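Local structure of dephospho-CoA kinase (Legionella pneumophila subsp. pneumophila, 4TTR) at residues 70-75 with 81-86; 87-92 with 170-175; 187-190 with 195-198. The protein probably catalyses ATP-dependent phosphorylation of the 3'-hydroxyl of dephospho-CoA, the last step of coenzyme A biosynthesis. All coordinates share one frame; numbering follows the deposited sequence.

How the contacts relate
From the N terminus the three contacts follow one another in series, none nesting within or crossing another. Contact 1 closes a short loop, folding the chain after helix 59-68 back onto the start of helix 81-90. Contact 2 begins at the end of that same helix and closes a much longer loop, with 77 residues between its segments, bringing the C-terminal end of helix 163-171 to it. Contacts 1 and 2 touch through Val72 CG1 and Ile87 CD1, 4.2 Å apart. Contact 3 is another short closure, joining edge strand 185-188 to helix 192-213. Its centre lies about 34 Å from that of contact 1, on the opposite side of the chain's centre. Contact 3 lies beside the P-loop.

Contact 1 of 3, residues 70-75 with 81-86; sequences SSVVLN and RKRIRD. With PO4 (phosphate ion), chain C.
Ser71 and Val72, in a 3-10 turn, meet Arg83 and Ile84 on the first turn of helix 81-90, so this is a helix-loop-helix connection folded back on itself. Arg83 reaches across with its CG anti to the backbone N (chi1 178°) and its chain extended from CG to NE. That course carries the aliphatic part over the turn, CD lying 3.3 Å from Ser71 O, and presents the edge of the guanidinium to the serine. NE donates a weak, bent hydrogen bond to Ser71 OG, with an N-H...O angle of 147°. Beneath this exposed polar pair, the buried side chains of Val72 and Ile84 cross at about a right angle; the valine touches chiefly with its CG1 branch, which stands 3.9 Å from Ile84 CG1. Ile84 also packs on Ile64 of helix 59-68, joining the two helices. The loop is held by backbone bonding between Val72 and Asp80, whose OD1 in turn accepts the N-H of Arg83. On another side of the helix, Arg81 extends toward a phosphate ion, probably from the crystallisation liquor; its NH1, also bonded to Thr54 OG1, makes a weak hydrogen bond of 3.1 Å to phosphate O3.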
loop_
_atom_site.group_PDB
_atom_site.type_symbol
_atom_site.label_atom_id
_atom_site.label_comp_id
_atom_site.label_asym_id
_atom_site.label_seq_id
_atom_site.Cartn_x
_atom_site.Cartn_y
_atom_site.Cartn_z
ATOM N N SER A 70 9.700 -3.470 24.561
ATOM C CA SER A 70 8.500 -4.133 25.051
ATOM C C SER A 70 7.203 -3.377 24.767
ATOM O O SER A 70 6.123 -3.963 24.829
ATOM C CB SER A 70 8.630 -4.363 26.559
ATOM O OG SER A 70 8.957 -3.155 27.228
ATOM N N SER A 71 7.301 -2.085 24.457
ATOM C CA SER A 71 6.106 -1.265 24.256
ATOM C C SER A 71 5.286 -1.708 23.035
ATOM O O SER A 71 4.076 -1.480 22.987
ATOM C CB SER A 71 6.485 0.218 24.113
ATOM O OG SER A 71 7.045 0.501 22.840
ATOM N N VAL A 72 5.933 -2.344 22.059
ATOM C CA VAL A 72 5.228 -2.765 20.846
ATOM C C VAL A 72 4.743 -4.213 20.914
ATOM O O VAL A 72 4.297 -4.764 19.909
ATOM C CB VAL A 72 6.108 -2.599 19.584
ATOM C CG1 VAL A 72 6.499 -1.134 19.400
ATOM C CG2 VAL A 72 7.337 -3.485 19.647
ATOM N N VAL A 73 4.829 -4.819 22.096
ATOM C CA VAL A 73 4.307 -6.166 22.322
ATOM C C VAL A 73 3.013 -6.106 23.125
ATOM O O VAL A 73 3.022 -5.705 24.285
ATOM C CB VAL A 73 5.306 -7.062 23.097
ATOM C CG1 VAL A 73 5.072 -8.530 22.765
ATOM C CG2 VAL A 73 6.741 -6.670 22.798
ATOM N N LEU A 74 1.903 -6.503 22.514
ATOM C CA LEU A 74 0.639 -6.587 23.237
ATOM C C LEU A 74 0.701 -7.720 24.258
ATOM O O LEU A 74 1.593 -8.565 24.197
ATOM C CB LEU A 74 -0.524 -6.813 22.274
ATOM C CG LEU A 74 -0.775 -5.732 21.224
ATOM C CD1 LEU A 74 -1.809 -6.215 20.222
ATOM C CD2 LEU A 74 -1.226 -4.438 21.876
ATOM N N ASN A 75 -0.245 -7.737 25.194
ATOM C CA ASN A 75 -0.341 -8.830 26.158
ATOM C C ASN A 75 -0.484 -10.159 25.424
ATOM O O ASN A 75 -0.050 -11.199 25.913
ATOM C CB ASN A 75 -1.522 -8.617 27.110
ATOM C CG ASN A 75 -1.378 -7.362 27.955
ATOM O OD1 ASN A 75 -0.272 -6.975 28.333
ATOM N ND2 ASN A 75 -2.502 -6.717 28.255
ATOM N N ARG A 81 0.439 -3.247 16.232
ATOM C CA ARG A 81 0.622 -2.697 14.897
ATOM C C ARG A 81 0.174 -1.244 14.798
ATOM O O ARG A 81 0.741 -0.473 14.024
ATOM C CB ARG A 81 -0.123 -3.555 13.878
ATOM C CG ARG A 81 0.483 -4.939 13.742
ATOM C CD ARG A 81 -0.194 -5.766 12.670
ATOM N NE ARG A 81 0.234 -7.163 12.722
ATOM C CZ ARG A 81 1.427 -7.598 12.328
ATOM N NH1 ARG A 81 2.331 -6.752 11.854
ATOM N NH2 ARG A 81 1.720 -8.888 12.412
ATOM N N LYS A 82 -0.834 -0.871 15.581
ATOM C CA LYS A 82 -1.270 0.521 15.650
ATOM C C LYS A 82 -0.116 1.377 16.156
ATOM O O LYS A 82 0.206 2.410 15.572
ATOM C CB LYS A 82 -2.489 0.670 16.567
ATOM C CG LYS A 82 -3.585 1.586 16.026
ATOM C CD LYS A 82 -3.177 3.055 16.036
ATOM C CE LYS A 82 -3.692 3.777 17.276
ATOM N NZ LYS A 82 -3.310 5.219 17.283
ATOM N N ARG A 83 0.515 0.923 17.236
ATOM C CA ARG A 83 1.621 1.655 17.834
ATOM C C ARG A 83 2.792 1.757 16.869
ATOM O O ARG A 83 3.402 2.817 16.729
ATOM C CB ARG A 83 2.071 0.988 19.133
ATOM C CG ARG A 83 3.254 1.678 19.781
ATOM C CD ARG A 83 3.473 1.203 21.204
ATOM N NE ARG A 83 4.574 1.919 21.848
ATOM C CZ ARG A 83 4.451 3.081 22.485
ATOM N NH1 ARG A 83 3.271 3.685 22.575
ATOM N NH2 ARG A 83 5.515 3.646 23.032
ATOM N N ILE A 84 3.107 0.652 16.203
ATOM C CA ILE A 84 4.208 0.640 15.251
ATOM C C ILE A 84 3.934 1.634 14.120
ATOM O O ILE A 84 4.822 2.395 13.741
ATOM C CB ILE A 84 4.449 -0.777 14.691
ATOM C CG1 ILE A 84 5.068 -1.644 15.789
ATOM C CG2 ILE A 84 5.380 -0.740 13.478
ATOM C CD1 ILE A 84 5.186 -3.123 15.461
ATOM N N ARG A 85 2.707 1.653 13.606
ATOM C CA ARG A 85 2.346 2.607 12.557
ATOM C C ARG A 85 2.549 4.048 13.018
ATOM O O ARG A 85 3.065 4.876 12.268
ATOM C CB ARG A 85 0.895 2.407 12.113
ATOM C CG ARG A 85 0.739 1.388 11.000
ATOM C CD ARG A 85 -0.703 1.272 10.520
ATOM N NE ARG A 85 -1.374 0.096 11.077
ATOM C CZ ARG A 85 -2.478 0.117 11.824
ATOM N NH1 ARG A 85 -3.085 1.261 12.130
ATOM N NH2 ARG A 85 -2.985 -1.025 12.269
ATOM N N ASP A 86 2.146 4.341 14.250
ATOM C CA ASP A 86 2.349 5.668 14.825
ATOM C C ASP A 86 3.831 6.024 14.857
ATOM O O ASP A 86 4.209 7.158 14.567
ATOM C CB ASP A 86 1.771 5.748 16.242
ATOM C CG ASP A 86 0.258 5.610 16.268
ATOM O OD1 ASP A 86 -0.374 5.731 15.199
ATOM O OD2 ASP A 86 -0.301 5.384 17.363
HETATM P P PO4 C . 3.671 -4.010 10.121
HETATM O O1 PO4 C . 3.856 -3.911 11.616
HETATM O O2 PO4 C . 3.991 -2.680 9.478
HETATM O O3 PO4 C . 2.239 -4.384 9.821
HETATM O O4 PO4 C . 4.593 -5.069 9.565
#

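Contact 2 of 3, residues 87-92 with 170-175; sequences IIFSNS and LATQPN
Phe89 projects from the last turn of helix 81-90 against Thr172 and Gln173, and nearly all of the contact is made by the far end of its ring. CZ lies 3.0 Å from the backbone O of Thr172, while Thr172 OG1 is 3.2 Å from the same CZ. Thr172 CB sits at the ring edge, in its plane. Gln173 OE1 approaches CE2 obliquely, at 3.1 Å; ring and amide planes are 39° apart, so the amide neither stacks flat nor stands upright on the ring. No hydrogen bond spans the segments: the aromatic carbons meet three oxygens at close range, and Pro174 CD adds a looser apolar contact, 4.5 Å from Phe89 CE2. A chi1 of 173° swings the ring off the helix, opposite its backbone N. In the second shell, Thr172 OG1 is hydrogen-bonded to Ile169 O, which also receives a weak bond from Gln173 NE2, so Thr172 is held to the end of helix 163-171 and Gln173 more weakly. Farther out, Gln173 touches Ile25 and lies about 9 Å, side chain to side chain, from Ala26. The arrangement is thus a surface bridge between two helix C-termini, near the P-loop, the predicted ATP site.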
loop_
_atom_site.group_PDB
_atom_site.type_symbol
_atom_site.label_atom_id
_atom_site.label_comp_id
_atom_site.label_asym_id
_atom_site.label_seq_id
_atom_site.Cartn_x
_atom_site.Cartn_y
_atom_site.Cartn_z
ATOM N N ILE A 87 4.668 5.052 15.211
ATOM C CA ILE A 87 6.106 5.278 15.284
ATOM C C ILE A 87 6.681 5.502 13.890
ATOM O O ILE A 87 7.440 6.445 13.665
ATOM C CB ILE A 87 6.833 4.091 15.972
ATOM C CG1 ILE A 87 6.451 4.031 17.454
ATOM C CG2 ILE A 87 8.352 4.224 15.830
ATOM C CD1 ILE A 87 6.982 2.811 18.200
ATOM N N ILE A 88 6.315 4.628 12.961
ATOM C CA ILE A 88 6.810 4.699 11.592
ATOM C C ILE A 88 6.424 6.026 10.936
ATOM O O ILE A 88 7.228 6.640 10.236
ATOM C CB ILE A 88 6.261 3.513 10.741
ATOM C CG1 ILE A 88 6.785 2.167 11.260
ATOM C CG2 ILE A 88 6.626 3.656 9.276
ATOM C CD1 ILE A 88 8.268 2.113 11.565
ATOM N N PHE A 89 5.195 6.469 11.168
ATOM C CA PHE A 89 4.692 7.679 10.528
ATOM C C PHE A 89 5.406 8.936 11.019
ATOM O O PHE A 89 5.630 9.865 10.249
ATOM C CB PHE A 89 3.188 7.811 10.766
ATOM C CG PHE A 89 2.608 9.107 10.276
ATOM C CD1 PHE A 89 2.383 10.157 11.151
ATOM C CD2 PHE A 89 2.295 9.277 8.938
ATOM C CE1 PHE A 89 1.853 11.350 10.701
ATOM C CE2 PHE A 89 1.765 10.467 8.482
ATOM C CZ PHE A 89 1.543 11.505 9.365
ATOM N N SER A 90 5.766 8.956 12.299
ATOM C CA SER A 90 6.326 10.153 12.920
ATOM C C SER A 90 7.855 10.153 12.938
ATOM O O SER A 90 8.471 11.204 13.109
ATOM C CB SER A 90 5.791 10.297 14.347
ATOM O OG SER A 90 6.095 9.154 15.129
ATOM N N ASN A 91 8.456 8.981 12.752
ATOM C CA ASN A 91 9.909 8.826 12.809
ATOM C C ASN A 91 10.432 8.188 11.517
ATOM O O ASN A 91 10.345 6.973 11.329
ATOM C CB ASN A 91 10.298 7.984 14.032
ATOM C CG ASN A 91 11.763 8.126 14.406
ATOM O OD1 ASN A 91 12.628 8.286 13.546
ATOM N ND2 ASN A 91 12.047 8.063 15.704
ATOM N N SER A 92 10.973 9.017 10.630
ATOM C CA SER A 92 11.357 8.572 9.294
ATOM C C SER A 92 12.528 7.592 9.329
ATOM O O SER A 92 12.608 6.682 8.501
ATOM C CB SER A 92 11.716 9.775 8.414
ATOM O OG SER A 92 13.021 10.246 8.697
ATOM N N LEU A 170 -4.304 14.582 8.621
ATOM C CA LEU A 170 -4.067 14.883 7.213
ATOM C C LEU A 170 -2.970 15.929 7.057
ATOM O O LEU A 170 -2.229 15.918 6.075
ATOM C CB LEU A 170 -5.347 15.372 6.537
ATOM C CG LEU A 170 -6.489 14.364 6.381
ATOM C CD1 LEU A 170 -7.590 14.977 5.543
ATOM C CD2 LEU A 170 -6.021 13.052 5.763
ATOM N N ALA A 171 -2.873 16.827 8.035
ATOM C CA ALA A 171 -1.895 17.910 7.995
ATOM C C ALA A 171 -0.463 17.381 8.030
ATOM O O ALA A 171 0.461 18.055 7.572
ATOM C CB ALA A 171 -2.128 18.873 9.160
ATOM N N THR A 172 -0.288 16.173 8.558
ATOM C CA THR A 172 1.042 15.608 8.764
ATOM C C THR A 172 1.420 14.549 7.726
ATOM O O THR A 172 2.477 13.923 7.827
ATOM C CB THR A 172 1.151 14.983 10.166
ATOM O OG1 THR A 172 0.047 14.096 10.386
ATOM C CG2 THR A 172 1.145 16.070 11.229
ATOM N N GLN A 173 0.573 14.352 6.724
ATOM C CA GLN A 173 0.852 13.349 5.702
ATOM C C GLN A 173 1.998 13.788 4.801
ATOM O O GLN A 173 2.276 14.978 4.686
ATOM C CB GLN A 173 -0.398 13.073 4.872
ATOM C CG GLN A 173 -1.588 12.660 5.714
ATOM C CD GLN A 173 -1.278 11.481 6.621
ATOM O OE1 GLN A 173 -0.448 10.633 6.296
ATOM N NE2 GLN A 173 -1.941 11.429 7.769
ATOM N N PRO A 174 2.677 12.821 4.163
ATOM C CA PRO A 174 3.784 13.180 3.274
ATOM C C PRO A 174 3.297 13.969 2.073
ATOM O O PRO A 174 2.192 13.722 1.589
ATOM C CB PRO A 174 4.352 11.824 2.835
ATOM C CG PRO A 174 3.738 10.808 3.746
ATOM C CD PRO A 174 2.430 11.369 4.173
ATOM N N ASN A 175 4.103 14.910 1.598
ATOM C CA ASN A 175 3.748 15.641 0.393
ATOM C C ASN A 175 3.763 14.686 -0.788
ATOM O O ASN A 175 4.624 13.810 -0.882
ATOM C CB ASN A 175 4.698 16.814 0.167
ATOM C CG ASN A 175 4.733 17.763 1.346
ATOM O OD1 ASN A 175 3.761 18.468 1.618
ATOM N ND2 ASN A 175 5.854 17.784 2.056
#

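Contact 3 of 3, residues 187-190 with 195-198; sequences LINE and ELKA
Leu187, near the end of strand 185-188, points its side chain at helix 192-213 and meets Leu196 there. The two leucines cross at about a right angle, and one methyl pair is tighter than usual van der Waals contact: Leu187 CD2 is 3.5 Å from Leu196 CD1, while Leu187 CD1 stands at an ordinary 4.0 Å from the same methyl. Both leucines also pack on Val32 of helix 29-38, which makes the spot a buried three-way junction. Ile188 turns its side chain away, yet its carbonyl accepts a hydrogen bond from Lys199 NZ. At Asn189 the side chain again comes to Leu196. The amide slants across the forked end of the leucine, Asn189 CG being 3.9 Å from Leu196 CD1 and Asn189 ND2 3.9 Å from Leu196 CD2. These are van der Waals contacts, methyls against an amide; the amide nitrogen is used elsewhere, ND2 donating to Ser27 O, while the backbone of Asn189 bonds to Ile145 on the adjacent strand. Edge strand, following helix and the helix behind the P-loop thus meet around Leu196, and Asn189 ties them to the loop itself, in the parallel alpha/beta core of a P-loop kinase, next to its predicted ATP-binding site.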
loop_
_atom_site.group_PDB
_atom_site.type_symbol
_atom_site.label_atom_id
_atom_site.label_comp_id
_atom_site.label_asym_id
_atom_site.label_seq_id
_atom_site.Cartn_x
_atom_site.Cartn_y
_atom_site.Cartn_z
ATOM N N LEU A 187 -5.596 8.024 -9.953
ATOM C CA LEU A 187 -7.034 7.833 -9.843
ATOM C C LEU A 187 -7.577 8.733 -8.745
ATOM O O LEU A 187 -7.370 8.473 -7.558
ATOM C CB LEU A 187 -7.362 6.366 -9.547
ATOM C CG LEU A 187 -8.781 5.878 -9.845
ATOM C CD1 LEU A 187 -8.827 4.363 -9.705
ATOM C CD2 LEU A 187 -9.816 6.519 -8.938
ATOM N N ILE A 188 -8.251 9.805 -9.147
ATOM C CA ILE A 188 -8.898 10.693 -8.194
ATOM C C ILE A 188 -10.226 10.068 -7.783
ATOM O O ILE A 188 -11.164 10.013 -8.575
ATOM C CB ILE A 188 -9.131 12.108 -8.776
ATOM C CG1 ILE A 188 -7.855 12.628 -9.450
ATOM C CG2 ILE A 188 -9.587 13.060 -7.670
ATOM C CD1 ILE A 188 -8.009 13.982 -10.122
ATOM N N ASN A 189 -10.286 9.576 -6.549
ATOM C CA ASN A 189 -11.486 8.939 -6.015
ATOM C C ASN A 189 -12.353 9.974 -5.316
ATOM O O ASN A 189 -12.298 10.114 -4.095
ATOM C CB ASN A 189 -11.106 7.812 -5.049
ATOM C CG ASN A 189 -12.314 7.131 -4.429
ATOM O OD1 ASN A 189 -13.434 7.252 -4.918
ATOM N ND2 ASN A 189 -12.086 6.408 -3.343
ATOM N N GLU A 190 -13.155 10.691 -6.101
ATOM C CA GLU A 190 -13.851 11.878 -5.614
ATOM C C GLU A 190 -15.376 11.804 -5.722
ATOM O O GLU A 190 -16.055 12.798 -5.460
ATOM C CB GLU A 190 -13.346 13.118 -6.370
ATOM C CG GLU A 190 -13.261 12.953 -7.885
ATOM C CD GLU A 190 -12.949 14.259 -8.608
ATOM O OE1 GLU A 190 -13.129 14.314 -9.842
ATOM O OE2 GLU A 190 -12.524 15.230 -7.948
ATOM N N GLU A 195 -18.417 5.210 -9.782
ATOM C CA GLU A 195 -17.459 5.863 -10.666
ATOM C C GLU A 195 -16.058 5.333 -10.415
ATOM O O GLU A 195 -15.227 5.307 -11.320
ATOM C CB GLU A 195 -17.482 7.385 -10.490
ATOM C CG GLU A 195 -18.249 8.119 -11.585
ATOM C CD GLU A 195 -17.709 7.827 -12.978
ATOM O OE1 GLU A 195 -16.477 7.915 -13.173
ATOM O OE2 GLU A 195 -18.515 7.499 -13.876
ATOM N N LEU A 196 -15.795 4.918 -9.182
ATOM C CA LEU A 196 -14.514 4.312 -8.852
ATOM C C LEU A 196 -14.337 3.038 -9.673
ATOM O O LEU A 196 -13.283 2.809 -10.266
ATOM C CB LEU A 196 -14.429 4.013 -7.356
ATOM C CG LEU A 196 -13.102 3.463 -6.833
ATOM C CD1 LEU A 196 -11.959 4.414 -7.150
ATOM C CD2 LEU A 196 -13.188 3.213 -5.329
ATOM N N LYS A 197 -15.386 2.227 -9.717
ATOM C CA LYS A 197 -15.376 0.993 -10.490
ATOM C C LYS A 197 -15.213 1.257 -11.981
ATOM O O LYS A 197 -14.506 0.526 -12.674
ATOM C CB LYS A 197 -16.662 0.212 -10.252
ATOM C CG LYS A 197 -16.713 -1.115 -10.976
ATOM C CD LYS A 197 -18.111 -1.697 -10.893
ATOM C CE LYS A 197 -18.223 -3.001 -11.672
ATOM N NZ LYS A 197 -18.154 -2.791 -13.146
ATOM N N ALA A 198 -15.885 2.290 -12.476
ATOM C CA ALA A 198 -15.780 2.651 -13.883
ATOM C C ALA A 198 -14.345 3.033 -14.219
ATOM O O ALA A 198 -13.805 2.614 -15.237
ATOM C CB ALA A 198 -16.729 3.790 -14.213
#